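Local coordinates for DUF1214 domain-containing protein (Burkholderia cenocepacia, PDB 6ANS) that is of unknown function but belongs to the DUF1214 family, pairs with a second copy of itself and holds a sodium ion and a phosphate in the crystal, at residues Glu49-Thr54 with Glu65-Leu70; Gly91-Ser96 with Tyr111-Val116; Arg119-Val124 with Val171-Pro176; Val292-Thr297 with His375-Val380. All blocks are in the same frame, centred on the assembly; numbering follows the deposited sequence.

Interactions 1 and 2 are buried, whereas interactions 3 and 4 are partly buried strand pairs, interaction 3 in the middle of its sheet and interaction 4 at an edge. Interaction 1 joins two helices through apolar side chains, with no hydrogen bond across it, and it lies beside the second subunit. Interaction 2 lays a loop on strand 109-115, mixing two backbone bonds with aromatic packing. Interactions 3 and 4 belong to separate mixed four-stranded sheets of matching strand order, their centres 44 Å apart; an ST turn marks one and a salt-bridge network the other. Interactions 2 and 3 touch, Val116 CB lying 3.7 Å from Tyr122 CE2, while interaction 4 stands about 18 Å from interaction 2 between nearest atoms.

Interaction 1 (Glu49-Thr54 with Glu65-Leu70); sequences EQILRT and EGFRYL
Ile51 meets Phe67 with both branches of the isoleucine in use: chi1 of -52° sets CG2 anti to the backbone N and aims it at the ring, while CG1 lies beside that N and runs toward Gly66 and Leu70. Ile51 CG2 stands 3.9 Å from the centroid of the Phe67 ring and 13° off its normal, the geometry of a CH-pi contact. On the other branch, Ile51 CG1 passes Leu70 CD1 at 3.8 Å, the two side chains running antiparallel past each other, and Ile51 CD1 comes within 3.4 Å of Gly66 O. The side chain therefore fits as a knob into a hole made by Gly66, Phe67, Tyr69 and Leu70. Gly66 has no side chain, which lets the backbones approach to 5.7 Å between Ile51 CA and Gly66 CA. Leu52 adds a contact at the ring edge, its CD2 lying 3.9 Å from Phe67 CZ.

Helix 48-52 is thus packed on the long helix 60-83. Helix 224-251 touches both segments, through Gln50, Arg53 and Tyr69, and Arg53 makes a salt bridge to Asp247. Trp37 of the second subunit meets the Phe67 ring and packs on Leu70, placing the contact beside the subunit interface.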
# COMPACT_ATOMS: atom_id res chain seq x y z
N GLU A 49 -23.59 -4.62 -2.74
CA GLU A 49 -24.57 -5.57 -3.25
C GLU A 49 -23.90 -6.82 -3.81
O GLU A 49 -24.51 -7.90 -3.81
CB GLU A 49 -25.43 -4.91 -4.32
CG GLU A 49 -26.23 -3.72 -3.79
CD GLU A 49 -26.86 -2.86 -4.88
OE1 GLU A 49 -26.65 -3.15 -6.08
OE2 GLU A 49 -27.58 -1.89 -4.55
N GLN A 50 -22.66 -6.72 -4.30
CA GLN A 50 -21.97 -7.92 -4.75
C GLN A 50 -21.68 -8.89 -3.60
O GLN A 50 -21.58 -10.10 -3.82
CB GLN A 50 -20.66 -7.55 -5.45
CG GLN A 50 -20.84 -6.66 -6.65
CD GLN A 50 -21.79 -7.27 -7.66
OE1 GLN A 50 -21.83 -8.48 -7.84
NE2 GLN A 50 -22.55 -6.42 -8.34
N ILE A 51 -21.55 -8.37 -2.38
CA ILE A 51 -21.32 -9.23 -1.21
C ILE A 51 -22.63 -9.84 -0.75
O ILE A 51 -22.67 -10.99 -0.31
CB ILE A 51 -20.66 -8.40 -0.10
CG1 ILE A 51 -19.43 -7.68 -0.65
CG2 ILE A 51 -20.29 -9.27 1.11
CD1 ILE A 51 -18.47 -8.61 -1.37
N LEU A 52 -23.72 -9.08 -0.86
CA LEU A 52 -25.03 -9.48 -0.38
C LEU A 52 -25.79 -10.36 -1.37
O LEU A 52 -26.85 -10.88 -0.99
CB LEU A 52 -25.85 -8.24 -0.04
CG LEU A 52 -25.20 -7.38 1.06
CD1 LEU A 52 -25.95 -6.07 1.24
CD2 LEU A 52 -25.15 -8.16 2.37
N ARG A 53 -25.30 -10.51 -2.60
CA ARG A 53 -25.88 -11.39 -3.61
C ARG A 53 -26.39 -12.69 -3.00
O ARG A 53 -25.70 -13.35 -2.22
CB ARG A 53 -24.86 -11.74 -4.68
CG ARG A 53 -24.49 -10.64 -5.61
CD ARG A 53 -23.22 -11.00 -6.40
NE ARG A 53 -23.41 -12.14 -7.31
CZ ARG A 53 -22.77 -12.26 -8.47
NH1 ARG A 53 -21.94 -11.31 -8.86
NH2 ARG A 53 -22.95 -13.32 -9.25
N THR A 54 -27.60 -13.07 -3.40
CA THR A 54 -28.20 -14.28 -2.85
C THR A 54 -27.54 -15.54 -3.38
O THR A 54 -27.69 -16.60 -2.76
CB THR A 54 -29.71 -14.30 -3.16
OG1 THR A 54 -29.90 -14.21 -4.57
CG2 THR A 54 -30.43 -13.14 -2.46
N GLU A 65 -15.57 -11.28 5.47
CA GLU A 65 -14.43 -11.17 4.57
C GLU A 65 -14.79 -10.46 3.29
O GLU A 65 -13.95 -9.75 2.72
CB GLU A 65 -13.85 -12.56 4.28
CG GLU A 65 -13.08 -13.10 5.45
CD GLU A 65 -12.34 -14.38 5.16
OE1 GLU A 65 -12.64 -15.03 4.14
OE2 GLU A 65 -11.45 -14.74 5.95
N GLY A 66 -16.03 -10.61 2.82
CA GLY A 66 -16.43 -9.94 1.60
C GLY A 66 -16.35 -8.43 1.68
O GLY A 66 -15.89 -7.77 0.75
N PHE A 67 -16.80 -7.85 2.80
CA PHE A 67 -16.70 -6.40 2.92
C PHE A 67 -15.25 -5.95 3.12
O PHE A 67 -14.88 -4.86 2.67
CB PHE A 67 -17.61 -5.90 4.05
CG PHE A 67 -19.08 -6.02 3.72
CD1 PHE A 67 -19.65 -5.24 2.71
CD2 PHE A 67 -19.88 -6.92 4.40
CE1 PHE A 67 -21.01 -5.36 2.39
CE2 PHE A 67 -21.23 -7.04 4.08
CZ PHE A 67 -21.80 -6.26 3.09
N ARG A 68 -14.42 -6.74 3.81
CA ARG A 68 -13.01 -6.39 3.84
C ARG A 68 -12.42 -6.44 2.43
O ARG A 68 -11.63 -5.57 2.04
CB ARG A 68 -12.23 -7.32 4.75
CG ARG A 68 -10.70 -6.97 4.76
CD ARG A 68 -9.93 -7.86 5.71
NE ARG A 68 -10.00 -9.25 5.28
CZ ARG A 68 -9.43 -10.26 5.92
NH1 ARG A 68 -8.75 -10.06 7.03
NH2 ARG A 68 -9.54 -11.49 5.43
N TYR A 69 -12.82 -7.46 1.67
CA TYR A 69 -12.40 -7.60 0.28
C TYR A 69 -12.69 -6.34 -0.52
O TYR A 69 -11.82 -5.86 -1.25
CB TYR A 69 -13.12 -8.82 -0.29
CG TYR A 69 -13.11 -9.02 -1.78
CD1 TYR A 69 -11.91 -9.26 -2.49
CD2 TYR A 69 -14.31 -9.11 -2.47
CE1 TYR A 69 -11.92 -9.52 -3.87
CE2 TYR A 69 -14.35 -9.37 -3.84
CZ TYR A 69 -13.17 -9.57 -4.53
OH TYR A 69 -13.26 -9.83 -5.88
N LEU A 70 -13.89 -5.77 -0.36
CA LEU A 70 -14.22 -4.53 -1.06
C LEU A 70 -13.24 -3.42 -0.70
O LEU A 70 -12.74 -2.71 -1.58
CB LEU A 70 -15.66 -4.08 -0.78
CG LEU A 70 -16.85 -4.91 -1.27
CD1 LEU A 70 -18.14 -4.11 -1.14
CD2 LEU A 70 -16.64 -5.36 -2.72

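Interaction 2 (Gly91-Ser96 with Tyr111-Val116); sequences GFFSPS and YQYARV. With PO4 (phosphate ion), chain E.
Phe93 and Tyr113 run alongside each other in the same direction, with ring planes 47° apart and ring centroids 5.2 Å from each other, so the pair is neither a stack nor an edge-to-face contact. Tyr113 CB sits over one face of the Phe93 ring, toward its rim, and the closest ring atoms are Phe93 CE1 and Tyr113 CD2 at 3.4 Å. The Phe93 ring reaches Tyr113 because its CG takes the place between the backbone N and the carbonyl carbon (chi1 68°). Pro95 CG packs on Tyr113 CB at 3.7 Å, and its CD lies against Tyr111 CB. Phe92 meets Gln112 CB and Ala114 CB obliquely, with Tyr113 O at the edge of its ring. Phosphate O3 lies in plane at the edge of the Tyr111 ring, and Ser96 O is also at its edge.

The backbones join through one antiparallel hydrogen-bonded pair: Phe93 N gives to Tyr113 O at 2.9 Å, and Tyr113 N to Phe93 O at 2.8 Å. A water bridges Ser96 O and Tyr111 N. Tyr111 OH donates to phosphate O3 at 2.6 Å and is also bonded to Asn106 N. Tyr278, Arg194 and Arg366 bind the same phosphate. It probably came from the crystallisation liquor, but two arginines and two tyrosines converging on it are consistent with a pocket able to accept an anion.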
# COMPACT_ATOMS: atom_id res chain seq x y z
N GLY A 91 5.27 3.79 -12.82
CA GLY A 91 5.93 3.18 -11.69
C GLY A 91 5.22 1.90 -11.32
O GLY A 91 4.01 1.76 -11.54
N PHE A 92 5.98 0.94 -10.80
CA PHE A 92 5.40 -0.32 -10.35
C PHE A 92 4.69 -0.17 -9.01
O PHE A 92 5.14 0.55 -8.12
CB PHE A 92 6.49 -1.39 -10.25
CG PHE A 92 6.96 -1.91 -11.58
CD1 PHE A 92 6.07 -2.53 -12.45
CD2 PHE A 92 8.29 -1.80 -11.96
CE1 PHE A 92 6.50 -3.03 -13.68
CE2 PHE A 92 8.73 -2.29 -13.18
CZ PHE A 92 7.83 -2.91 -14.04
N PHE A 93 3.57 -0.87 -8.87
CA PHE A 93 3.00 -1.17 -7.57
C PHE A 93 2.53 -2.61 -7.64
O PHE A 93 2.54 -3.23 -8.70
CB PHE A 93 1.84 -0.21 -7.21
CG PHE A 93 0.62 -0.41 -8.07
CD1 PHE A 93 0.55 0.17 -9.33
CD2 PHE A 93 -0.43 -1.20 -7.63
CE1 PHE A 93 -0.57 -0.02 -10.14
CE2 PHE A 93 -1.56 -1.40 -8.44
CZ PHE A 93 -1.62 -0.81 -9.70
N SER A 94 2.09 -3.16 -6.50
CA SER A 94 1.68 -4.55 -6.44
C SER A 94 0.17 -4.64 -6.49
O SER A 94 -0.49 -4.18 -5.56
CB SER A 94 2.21 -5.19 -5.15
OG SER A 94 1.57 -6.43 -4.90
N PRO A 95 -0.44 -5.22 -7.54
CA PRO A 95 -1.90 -5.33 -7.60
C PRO A 95 -2.46 -6.50 -6.82
O PRO A 95 -3.68 -6.72 -6.85
CB PRO A 95 -2.17 -5.49 -9.11
CG PRO A 95 -0.98 -6.30 -9.58
CD PRO A 95 0.20 -5.82 -8.73
N SER A 96 -1.62 -7.30 -6.17
CA SER A 96 -2.07 -8.33 -5.24
C SER A 96 -0.88 -8.72 -4.37
O SER A 96 0.24 -8.84 -4.88
CB SER A 96 -2.62 -9.58 -5.93
OG SER A 96 -3.99 -9.43 -6.27
N TYR A 111 3.73 -9.92 -7.70
CA TYR A 111 3.07 -9.24 -8.81
C TYR A 111 3.54 -7.81 -8.86
O TYR A 111 3.64 -7.13 -7.83
CB TYR A 111 1.55 -9.24 -8.68
CG TYR A 111 0.85 -10.56 -8.81
CD1 TYR A 111 0.56 -11.09 -10.07
CD2 TYR A 111 0.40 -11.24 -7.69
CE1 TYR A 111 -0.12 -12.29 -10.20
CE2 TYR A 111 -0.29 -12.44 -7.80
CZ TYR A 111 -0.55 -12.96 -9.07
OH TYR A 111 -1.23 -14.14 -9.20
N GLN A 112 3.77 -7.32 -10.07
CA GLN A 112 4.09 -5.91 -10.26
C GLN A 112 3.31 -5.41 -11.46
O GLN A 112 3.25 -6.08 -12.49
CB GLN A 112 5.58 -5.70 -10.47
CG GLN A 112 6.40 -6.10 -9.25
CD GLN A 112 7.85 -5.75 -9.44
OE1 GLN A 112 8.60 -6.49 -10.08
NE2 GLN A 112 8.24 -4.57 -8.96
N TYR A 113 2.75 -4.21 -11.32
CA TYR A 113 1.87 -3.64 -12.33
C TYR A 113 2.29 -2.20 -12.54
O TYR A 113 2.55 -1.47 -11.57
CB TYR A 113 0.41 -3.73 -11.85
CG TYR A 113 -0.69 -3.18 -12.74
CD1 TYR A 113 -1.67 -4.02 -13.25
CD2 TYR A 113 -0.79 -1.82 -13.02
CE1 TYR A 113 -2.70 -3.54 -14.04
CE2 TYR A 113 -1.83 -1.33 -13.82
CZ TYR A 113 -2.78 -2.19 -14.32
OH TYR A 113 -3.82 -1.72 -15.11
N ALA A 114 2.35 -1.79 -13.80
CA ALA A 114 2.54 -0.38 -14.13
C ALA A 114 1.55 0.02 -15.21
O ALA A 114 1.35 -0.72 -16.18
CB ALA A 114 3.97 -0.10 -14.60
N ARG A 115 0.94 1.19 -15.03
CA ARG A 115 0.15 1.78 -16.09
C ARG A 115 1.07 2.31 -17.16
O ARG A 115 2.07 2.97 -16.87
CB ARG A 115 -0.74 2.91 -15.57
CG ARG A 115 -1.83 2.48 -14.61
CD ARG A 115 -2.84 1.58 -15.30
NE ARG A 115 -3.75 2.27 -16.20
CZ ARG A 115 -4.93 1.78 -16.55
NH1 ARG A 115 -5.32 0.60 -16.06
NH2 ARG A 115 -5.73 2.45 -17.38
N VAL A 116 0.76 2.01 -18.42
CA VAL A 116 1.53 2.52 -19.53
C VAL A 116 0.53 3.05 -20.57
O VAL A 116 -0.67 2.81 -20.48
CB VAL A 116 2.45 1.43 -20.12
CG1 VAL A 116 3.51 0.99 -19.10
CG2 VAL A 116 1.64 0.22 -20.55
P PO4 E . -2.09 -16.05 -11.98
O1 PO4 E . -1.39 -17.37 -12.16
O2 PO4 E . -3.07 -16.21 -10.86
O3 PO4 E . -1.11 -14.94 -11.67
O4 PO4 E . -2.79 -15.74 -13.28
O HOH W 1 2.54 3.34 -13.85
O HOH W 2 2.70 -9.60 -4.93

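Interaction 3 (Arg119-Val124 with Val171-Pro176); sequences RCEYRV and VLSATP
Tyr122 and Leu172 form the central pair, antiparallel and hydrogen-bonded both ways: Tyr122 N to Leu172 O at 3.0 Å and Leu172 N to Tyr122 O at 2.8 Å, with N-H...O angles of 163° and 164°. On the face that carries these two side chains, Tyr122 CB and Leu172 CB stand 4.0 Å apart, and Leu172 CD1 reaches Val124 CG2 at 4.1 Å. Arg123 and Val171 make the next, non-hydrogen-bonded pair.

At the other end Ser173 OG donates to Glu121 OE2; the modelled separation is very short, so its exact length is doubtful. Chi1 of -173° turns Ser173 OG opposite its backbone N, toward Glu121. Ser173 OG also accepts from Thr175 N at 3.0 Å, closing an ST turn where the strand ends, so the hydroxyl appears both to give and to take a bond. Glu121 OE2 has a second partner in Arg177, a salt bridge that would hold the carboxylate near the turn. Beside it, a water links Cys120 O (2.7 Å) to Ala174 N (2.9 Å), continuing the strand connection past the last direct backbone bond.

Further out, Tyr122 OH is bonded to Gly87 O and Asp117 N. The pair forms the middle of a mixed sheet, strand 207-212 flanking 122-125 and strand 181-183 flanking 167-173, with Leu191 of strand 188-196 packed against Val124 and Leu172.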
# COMPACT_ATOMS: atom_id res chain seq x y z
N ARG A 119 0.73 4.14 -26.87
CA ARG A 119 1.25 4.99 -27.93
C ARG A 119 2.66 5.49 -27.66
O ARG A 119 3.24 6.15 -28.51
CB ARG A 119 0.31 6.18 -28.14
CG ARG A 119 -1.12 5.77 -28.51
CD ARG A 119 -2.07 6.95 -28.36
NE ARG A 119 -2.10 7.45 -26.99
CZ ARG A 119 -2.81 8.51 -26.61
NH1 ARG A 119 -3.55 9.17 -27.49
NH2 ARG A 119 -2.78 8.91 -25.34
N CYS A 120 3.21 5.18 -26.49
CA CYS A 120 4.54 5.63 -26.09
C CYS A 120 5.46 4.42 -26.00
O CYS A 120 5.06 3.28 -26.26
CB CYS A 120 4.44 6.39 -24.75
SG CYS A 120 3.23 7.77 -24.83
N GLU A 121 6.71 4.65 -25.61
CA GLU A 121 7.68 3.57 -25.47
C GLU A 121 8.31 3.59 -24.08
O GLU A 121 8.53 4.66 -23.51
CB GLU A 121 8.74 3.66 -26.55
CG GLU A 121 8.16 3.59 -27.97
CD GLU A 121 9.25 3.48 -29.03
OE1 GLU A 121 10.17 4.31 -29.00
OE2 GLU A 121 9.18 2.56 -29.86
N TYR A 122 8.60 2.40 -23.54
CA TYR A 122 9.08 2.25 -22.18
C TYR A 122 10.28 1.31 -22.14
O TYR A 122 10.38 0.36 -22.93
CB TYR A 122 7.96 1.72 -21.24
CG TYR A 122 6.77 2.65 -21.21
CD1 TYR A 122 6.64 3.61 -20.21
CD2 TYR A 122 5.80 2.58 -22.19
CE1 TYR A 122 5.55 4.47 -20.20
CE2 TYR A 122 4.71 3.44 -22.20
CZ TYR A 122 4.59 4.38 -21.20
OH TYR A 122 3.51 5.22 -21.22
N ARG A 123 11.17 1.58 -21.20
CA ARG A 123 12.31 0.73 -20.89
C ARG A 123 12.11 0.15 -19.49
O ARG A 123 11.89 0.90 -18.53
CB ARG A 123 13.61 1.53 -20.95
CG ARG A 123 14.83 0.73 -21.28
CD ARG A 123 16.10 1.55 -21.07
NE ARG A 123 15.95 2.94 -21.46
CZ ARG A 123 16.11 3.40 -22.70
NH1 ARG A 123 16.44 2.57 -23.69
NH2 ARG A 123 15.95 4.70 -22.95
N VAL A 124 12.18 -1.17 -19.38
CA VAL A 124 12.19 -1.86 -18.10
C VAL A 124 13.61 -2.36 -17.88
O VAL A 124 14.14 -3.10 -18.72
CB VAL A 124 11.18 -3.02 -18.05
CG1 VAL A 124 11.32 -3.76 -16.73
CG2 VAL A 124 9.76 -2.50 -18.24
N VAL A 171 12.17 -3.48 -23.69
CA VAL A 171 11.50 -2.35 -24.30
C VAL A 171 10.06 -2.72 -24.60
O VAL A 171 9.77 -3.76 -25.20
CB VAL A 171 12.22 -1.87 -25.57
CG1 VAL A 171 11.49 -0.66 -26.15
CG2 VAL A 171 13.65 -1.50 -25.25
N LEU A 172 9.15 -1.86 -24.16
CA LEU A 172 7.73 -1.96 -24.45
C LEU A 172 7.44 -0.97 -25.56
O LEU A 172 7.74 0.22 -25.43
CB LEU A 172 6.91 -1.63 -23.20
CG LEU A 172 6.62 -2.68 -22.12
CD1 LEU A 172 7.83 -3.49 -21.76
CD2 LEU A 172 6.04 -1.98 -20.86
N SER A 173 6.86 -1.45 -26.66
CA SER A 173 6.58 -0.53 -27.75
C SER A 173 5.57 -1.16 -28.70
O SER A 173 5.54 -2.38 -28.89
CB SER A 173 7.86 -0.17 -28.52
OG SER A 173 7.59 0.83 -29.48
N ALA A 174 4.73 -0.30 -29.30
CA ALA A 174 3.93 -0.78 -30.41
C ALA A 174 4.76 -0.91 -31.68
O ALA A 174 4.35 -1.60 -32.61
CB ALA A 174 2.74 0.15 -30.64
N THR A 175 5.92 -0.26 -31.72
CA THR A 175 6.84 -0.34 -32.83
C THR A 175 7.84 -1.48 -32.60
O THR A 175 8.42 -1.57 -31.51
CB THR A 175 7.59 0.97 -33.02
OG1 THR A 175 6.65 2.03 -33.21
CG2 THR A 175 8.49 0.91 -34.25
N PRO A 176 8.04 -2.36 -33.57
CA PRO A 176 8.99 -3.47 -33.36
C PRO A 176 10.40 -2.96 -33.11
O PRO A 176 10.90 -2.08 -33.82
CB PRO A 176 8.90 -4.26 -34.67
CG PRO A 176 7.58 -3.86 -35.28
CD PRO A 176 7.37 -2.43 -34.88
O HOH W 3 4.09 2.49 -28.65

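Interaction 4 (Val292-Thr297 with His375-Val380); sequences VIDVDT and HPRTRV
Val292 and Arg379 open the backbone ladder, Val292 N giving to Arg379 O at 2.8 Å and Arg379 N returning a bond to Val292 O. Asp294 and Arg377 repeat this pattern two residues along, with 2.9 Å both from Asp294 N to Arg377 O and from Arg377 N to Asp294 O. Between these hydrogen-bonded pairs lies the non-hydrogen-bonded pair Ile293 and Thr378.

The charged groups lie on the face bearing Val292, Asp294, Arg377 and Arg379. Arg377 is extended from CG to NE and brings its guanidinium over Asp294, whose CB stands 3.6 Å above the centre of the group. Asp294 OD2 lies well out of that plane, so its pairing with Arg377 NH1 rests on charge alone. At the guanidinium edge, Arg377 NH2 donates in plane to the syn lone pair of Asp296 OD1 at 3.2 Å, and NE adds a weak bond. The Arg379 guanidinium is nearly coplanar with the Asp294 carboxylate, the planes 11° apart, and its NH1 makes a salt bridge to OD2 that includes a weak hydrogen bond. Val292 CB lies over one face of that guanidinium, toward its rim. A water donates to both Val292 O and Asp294 OD2 (2.6 Å to the latter), while Asp294 OD1 is bonded to Thr339.

Apolar contacts occupy the opposite face: Ile293 CG2 meets Pro376 CB at 3.7 Å, Val295 CG1 meets Pro376 CG, and Trp365 of strand 360-368 packs against all three residues. Strand 377-382 is the outermost strand of its mixed sheet within this chain, and the arrangement is that of an antiparallel edge pair, with a salt-bridge network on one face and the packed interior on the other.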
# COMPACT_ATOMS: atom_id res chain seq x y z
N VAL A 292 -9.90 -34.80 -0.72
CA VAL A 292 -8.70 -35.49 -1.16
C VAL A 292 -8.52 -35.24 -2.65
O VAL A 292 -9.35 -35.67 -3.46
CB VAL A 292 -8.78 -37.00 -0.87
CG1 VAL A 292 -7.47 -37.68 -1.27
CG2 VAL A 292 -9.11 -37.24 0.60
N ILE A 293 -7.43 -34.57 -3.01
CA ILE A 293 -7.10 -34.25 -4.39
C ILE A 293 -5.92 -35.11 -4.81
O ILE A 293 -4.94 -35.24 -4.06
CB ILE A 293 -6.76 -32.75 -4.56
CG1 ILE A 293 -7.82 -31.87 -3.88
CG2 ILE A 293 -6.61 -32.39 -6.03
CD1 ILE A 293 -7.44 -30.40 -3.81
N ASP A 294 -6.01 -35.70 -6.01
CA ASP A 294 -5.00 -36.61 -6.52
C ASP A 294 -4.69 -36.30 -7.98
O ASP A 294 -5.61 -36.09 -8.78
CB ASP A 294 -5.44 -38.07 -6.44
CG ASP A 294 -5.38 -38.63 -5.05
OD1 ASP A 294 -4.26 -38.79 -4.52
OD2 ASP A 294 -6.46 -38.90 -4.47
N VAL A 295 -3.41 -36.33 -8.31
CA VAL A 295 -2.94 -36.43 -9.69
C VAL A 295 -2.07 -37.68 -9.77
O VAL A 295 -1.21 -37.91 -8.91
CB VAL A 295 -2.17 -35.17 -10.15
CG1 VAL A 295 -3.13 -33.98 -10.26
CG2 VAL A 295 -1.02 -34.85 -9.20
N ASP A 296 -2.35 -38.54 -10.76
CA ASP A 296 -1.67 -39.83 -10.84
C ASP A 296 -0.22 -39.67 -11.27
O ASP A 296 0.64 -40.45 -10.85
CB ASP A 296 -2.42 -40.76 -11.78
CG ASP A 296 -3.81 -41.10 -11.26
OD1 ASP A 296 -4.00 -41.05 -10.03
OD2 ASP A 296 -4.71 -41.40 -12.07
N THR A 297 0.07 -38.67 -12.10
CA THR A 297 1.42 -38.33 -12.50
C THR A 297 1.58 -36.82 -12.37
O THR A 297 0.59 -36.08 -12.30
CB THR A 297 1.72 -38.75 -13.94
OG1 THR A 297 0.81 -38.09 -14.83
CG2 THR A 297 1.59 -40.26 -14.12
N HIS A 375 -5.14 -33.89 -15.06
CA HIS A 375 -6.34 -33.33 -14.44
C HIS A 375 -6.58 -33.94 -13.07
O HIS A 375 -6.79 -35.16 -12.98
CB HIS A 375 -7.54 -33.56 -15.34
CG HIS A 375 -7.44 -32.84 -16.65
ND1 HIS A 375 -6.68 -31.70 -16.81
CD2 HIS A 375 -7.97 -33.11 -17.87
CE1 HIS A 375 -6.78 -31.28 -18.06
NE2 HIS A 375 -7.56 -32.12 -18.72
N PRO A 376 -6.58 -33.16 -11.99
CA PRO A 376 -6.79 -33.75 -10.66
C PRO A 376 -8.18 -34.37 -10.52
O PRO A 376 -9.16 -33.89 -11.08
CB PRO A 376 -6.63 -32.55 -9.71
CG PRO A 376 -5.88 -31.52 -10.51
CD PRO A 376 -6.34 -31.71 -11.92
N ARG A 377 -8.23 -35.47 -9.78
CA ARG A 377 -9.48 -36.02 -9.28
C ARG A 377 -9.61 -35.68 -7.80
O ARG A 377 -8.62 -35.41 -7.12
CB ARG A 377 -9.53 -37.54 -9.49
CG ARG A 377 -8.35 -38.31 -8.95
CD ARG A 377 -8.35 -39.77 -9.44
NE ARG A 377 -7.15 -40.50 -9.02
CZ ARG A 377 -6.99 -41.01 -7.80
NH1 ARG A 377 -7.95 -40.87 -6.89
NH2 ARG A 377 -5.87 -41.66 -7.48
N THR A 378 -10.85 -35.68 -7.33
CA THR A 378 -11.16 -35.30 -5.96
C THR A 378 -12.17 -36.28 -5.38
O THR A 378 -12.94 -36.91 -6.10
CB THR A 378 -11.74 -33.88 -5.86
OG1 THR A 378 -13.05 -33.88 -6.43
CG2 THR A 378 -10.86 -32.87 -6.60
N ARG A 379 -12.18 -36.38 -4.05
CA ARG A 379 -13.25 -37.05 -3.34
C ARG A 379 -13.30 -36.51 -1.91
O ARG A 379 -12.30 -36.04 -1.38
CB ARG A 379 -13.08 -38.58 -3.35
CG ARG A 379 -11.93 -39.10 -2.53
CD ARG A 379 -11.70 -40.59 -2.80
NE ARG A 379 -10.79 -41.18 -1.82
CZ ARG A 379 -9.47 -41.10 -1.90
NH1 ARG A 379 -8.91 -40.44 -2.91
NH2 ARG A 379 -8.71 -41.67 -0.96
N VAL A 380 -14.51 -36.51 -1.34
CA VAL A 380 -14.73 -36.07 0.03
C VAL A 380 -14.80 -37.28 0.95
O VAL A 380 -15.54 -38.23 0.68
CB VAL A 380 -16.01 -35.23 0.14
CG1 VAL A 380 -16.26 -34.86 1.60
CG2 VAL A 380 -15.90 -33.97 -0.72
O HOH W 4 -8.93 -38.08 -4.84
O HOH W 5 -5.17 -37.97 -12.42